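Local coordinates for protein type IV pilus biogenesis factor PilY1 (Pseudomonas aeruginosa, PDB 3HX6) that primes type IV pilus assembly, mediates adhesion to host cells and, probably through calcium binding and release, regulates pilus retraction and twitching motility, at residues N391-T396 / N418-L423. The protein carries 3 engineered substitutions. Sequence-based numbering, arbitrary orientation.
Sequences NLQQQT and NPVNWL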
ATOM      1  N   ASN A 391     -20.384 -14.539  32.865  1.00 18.08           N
ATOM      2  CA  ASN A 391     -20.765 -15.196  31.616  1.00 17.03           C
ATOM      3  C   ASN A 391     -19.657 -15.077  30.580  1.00 18.05           C
ATOM      4  O   ASN A 391     -19.811 -15.521  29.442  1.00 18.59           O
ATOM      5  CB  ASN A 391     -22.022 -14.553  31.045  1.00 16.51           C
ATOM      6  CG  ASN A 391     -23.126 -14.438  32.065  1.00 19.87           C
ATOM      7  OD1 ASN A 391     -23.462 -13.341  32.507  1.00 18.24           O
ATOM      8  ND2 ASN A 391     -23.689 -15.574  32.458  1.00 17.95           N
ATOM      9  N   LEU A 392     -18.541 -14.475  30.976  1.00 16.58           N
ATOM     10  CA  LEU A 392     -17.432 -14.258  30.056  1.00 15.57           C
ATOM     11  C   LEU A 392     -16.168 -14.994  30.474  1.00 15.88           C
ATOM     12  O   LEU A 392     -16.004 -15.352  31.636  1.00 16.90           O
ATOM     13  CB  LEU A 392     -17.130 -12.755  29.972  1.00 14.37           C
ATOM     14  CG  LEU A 392     -18.330 -11.814  29.816  1.00 12.28           C
ATOM     15  CD1 LEU A 392     -17.855 -10.367  29.849  1.00 11.59           C
ATOM     16  CD2 LEU A 392     -19.061 -12.117  28.515  1.00 10.83           C
ATOM     17  N   GLN A 393     -15.282 -15.215  29.510  1.00 15.82           N
ATOM     18  CA  GLN A 393     -14.020 -15.873  29.780  1.00 16.93           C
ATOM     19  C   GLN A 393     -12.993 -14.803  30.100  1.00 17.54           C
ATOM     20  O   GLN A 393     -12.725 -13.917  29.290  1.00 17.49           O
ATOM     21  CB  GLN A 393     -13.540 -16.666  28.570  1.00 17.20           C
ATOM     22  CG  GLN A 393     -12.151 -17.254  28.763  1.00 17.61           C
ATOM     23  CD  GLN A 393     -12.072 -18.110  30.010  1.00 18.73           C
ATOM     24  OE1 GLN A 393     -12.906 -18.987  30.217  1.00 21.96           O
ATOM     25  NE2 GLN A 393     -11.070 -17.865  30.845  1.00 15.47           N
ATOM     26  N   GLN A 394     -12.424 -14.889  31.291  1.00 17.86           N
ATOM     27  CA  GLN A 394     -11.421 -13.936  31.717  1.00 18.11           C
ATOM     28  C   GLN A 394     -10.088 -14.202  31.026  1.00 17.37           C
ATOM     29  O   GLN A 394      -9.742 -15.347  30.733  1.00 17.67           O
ATOM     30  CB  GLN A 394     -11.233 -14.031  33.233  1.00 18.81           C
ATOM     31  CG  GLN A 394     -10.114 -13.170  33.790  1.00 20.03           C
ATOM     32  CD  GLN A 394      -9.856 -13.454  35.263  1.00 24.83           C
ATOM     33  OE1 GLN A 394      -9.588 -14.594  35.645  1.00 23.46           O
ATOM     34  NE2 GLN A 394      -9.933 -12.421  36.091  1.00 22.74           N
ATOM     35  N   GLN A 395      -9.362 -13.126  30.747  1.00 14.44           N
ATOM     36  CA  GLN A 395      -8.031 -13.204  30.158  1.00 14.06           C
ATOM     37  C   GLN A 395      -7.245 -12.257  31.060  1.00 16.27           C
ATOM     38  O   GLN A 395      -7.828 -11.374  31.701  1.00 15.72           O
ATOM     39  CB  GLN A 395      -8.007 -12.688  28.713  1.00 13.71           C
ATOM     40  CG  GLN A 395      -8.927 -13.417  27.725  1.00 12.45           C
ATOM     41  CD  GLN A 395      -8.498 -14.846  27.409  1.00 15.44           C
ATOM     42  OE1 GLN A 395      -9.220 -15.583  26.725  1.00 16.04           O
ATOM     43  NE2 GLN A 395      -7.325 -15.245  27.894  1.00  9.85           N
ATOM     44  N   THR A 396      -5.934 -12.435  31.129  1.00 16.07           N
ATOM     45  CA  THR A 396      -5.121 -11.575  31.974  1.00 15.93           C
ATOM     46  C   THR A 396      -3.821 -11.192  31.294  1.00 15.07           C
ATOM     47  O   THR A 396      -3.368 -11.866  30.372  1.00 15.79           O
ATOM     48  CB  THR A 396      -4.766 -12.285  33.306  1.00 16.96           C
ATOM     49  OG1 THR A 396      -4.276 -13.602  33.023  1.00 19.57           O
ATOM     50  CG2 THR A 396      -5.990 -12.392  34.212  1.00 16.36           C
ATOM     51  N   ASN A 418      -6.689 -18.151  27.147  1.00 18.58           N
ATOM     52  CA  ASN A 418      -7.766 -19.028  27.573  1.00 18.38           C
ATOM     53  C   ASN A 418      -8.821 -19.117  26.486  1.00 19.10           C
ATOM     54  O   ASN A 418      -9.201 -18.110  25.889  1.00 20.05           O
ATOM     55  CB  ASN A 418      -8.383 -18.487  28.855  1.00 18.32           C
ATOM     56  CG  ASN A 418      -7.347 -18.227  29.922  1.00 20.58           C
ATOM     57  OD1 ASN A 418      -7.419 -17.234  30.647  1.00 22.20           O
ATOM     58  ND2 ASN A 418      -6.373 -19.124  30.027  1.00 19.42           N
ATOM     59  N   PRO A 419      -9.297 -20.330  26.199  1.00 19.31           N
ATOM     60  CA  PRO A 419     -10.318 -20.463  25.162  1.00 20.74           C
ATOM     61  C   PRO A 419     -11.681 -20.017  25.673  1.00 19.61           C
ATOM     62  O   PRO A 419     -11.908 -19.932  26.879  1.00 20.26           O
ATOM     63  CB  PRO A 419     -10.274 -21.951  24.829  1.00 22.87           C
ATOM     64  CG  PRO A 419      -9.933 -22.574  26.155  1.00 23.32           C
ATOM     65  CD  PRO A 419      -8.860 -21.648  26.695  1.00 21.23           C
ATOM     66  N   VAL A 420     -12.579 -19.710  24.747  1.00 19.34           N
ATOM     67  CA  VAL A 420     -13.926 -19.293  25.098  1.00 19.15           C
ATOM     68  C   VAL A 420     -14.858 -20.403  24.626  1.00 20.54           C
ATOM     69  O   VAL A 420     -14.789 -20.820  23.467  1.00 22.11           O
ATOM     70  CB  VAL A 420     -14.325 -17.983  24.379  1.00 17.43           C
ATOM     71  CG1 VAL A 420     -15.752 -17.606  24.745  1.00 16.94           C
ATOM     72  CG2 VAL A 420     -13.371 -16.859  24.763  1.00 17.51           C
ATOM     73  N   ASN A 421     -15.720 -20.883  25.517  1.00 19.90           N
ATOM     74  CA  ASN A 421     -16.660 -21.938  25.156  1.00 21.60           C
ATOM     75  C   ASN A 421     -17.998 -21.271  24.881  1.00 20.20           C
ATOM     76  O   ASN A 421     -18.782 -21.019  25.795  1.00 20.00           O
ATOM     77  CB  ASN A 421     -16.803 -22.954  26.290  1.00 21.77           C
ATOM     78  CG  ASN A 421     -17.567 -24.196  25.864  1.00 25.62           C
ATOM     79  OD1 ASN A 421     -17.985 -24.997  26.698  1.00 30.28           O
ATOM     80  ND2 ASN A 421     -17.742 -24.368  24.556  1.00 23.26           N
ATOM     81  N   TRP A 422     -18.247 -20.987  23.611  1.00 20.13           N
ATOM     82  CA  TRP A 422     -19.465 -20.301  23.202  1.00 20.61           C
ATOM     83  C   TRP A 422     -20.774 -21.069  23.354  1.00 22.43           C
ATOM     84  O   TRP A 422     -21.761 -20.517  23.841  1.00 19.97           O
ATOM     85  CB  TRP A 422     -19.344 -19.846  21.747  1.00 18.15           C
ATOM     86  CG  TRP A 422     -18.128 -19.015  21.446  1.00 18.09           C
ATOM     87  CD1 TRP A 422     -16.991 -19.428  20.809  1.00 15.84           C
ATOM     88  CD2 TRP A 422     -17.945 -17.623  21.730  1.00 17.17           C
ATOM     89  NE1 TRP A 422     -16.117 -18.377  20.672  1.00 17.35           N
ATOM     90  CE2 TRP A 422     -16.675 -17.257  21.229  1.00 17.24           C
ATOM     91  CE3 TRP A 422     -18.733 -16.646  22.355  1.00 16.21           C
ATOM     92  CZ2 TRP A 422     -16.174 -15.957  21.332  1.00 17.51           C
ATOM     93  CZ3 TRP A 422     -18.234 -15.348  22.457  1.00 15.89           C
ATOM     94  CH2 TRP A 422     -16.967 -15.017  21.947  1.00 16.48           C
ATOM     95  N   LEU A 423     -20.791 -22.331  22.933  1.00 22.65           N
ATOM     96  CA  LEU A 423     -22.020 -23.121  22.995  1.00 26.85           C
ATOM     97  C   LEU A 423     -21.898 -24.455  23.714  1.00 27.26           C
ATOM     98  O   LEU A 423     -20.834 -25.066  23.717  1.00 26.38           O
ATOM     99  CB  LEU A 423     -22.527 -23.418  21.574  1.00 27.57           C
ATOM    100  CG  LEU A 423     -22.918 -22.323  20.576  1.00 27.02           C
ATOM    101  CD1 LEU A 423     -23.909 -21.366  21.231  1.00 25.52           C
ATOM    102  CD2 LEU A 423     -21.683 -21.587  20.110  1.00 31.63           C
TER
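Gln393 is where the strand first meets the extended chain of 418-423. Gln393 CB rests against Val420 CG2 at 3.8 Å, and Gln393 CG packs on the backbone carbonyl of Pro419, 3.3 Å from Pro419 O. With CG anti to the backbone N (chi1 174°) and a bend at chi2, the side chain doubles back over its own strand. Gln393 NE2 donates to Gln394 O at 2.8 Å, in the carbonyl plane and on a lone pair. Gln393 NE2 also passes 3.4 Å from Asn418 CB. OE1 accepts a hydrogen bond from Gln431, so both ends of this amide are held and its rotation is fixed. The Gln393 amide plane stands at 73° to that of Asn418. Gln394 contributes mainly its carbonyl, since its side chain starts away from the loop. Gln395, buried, runs past Asn418 in the opposite direction, the two amides nearly parallel, 16° apart. Backbone hydrogen bonds tie Gln393 and Gln395 to Tyr435 in the neighbouring strand 433-437. Strand side chains thus pack at the surface on backbone and side chains of an irregular connection between strands 408-415 and 433-437, alongside the start of strand 392-405, in the C-terminal beta-propeller region of PilY1.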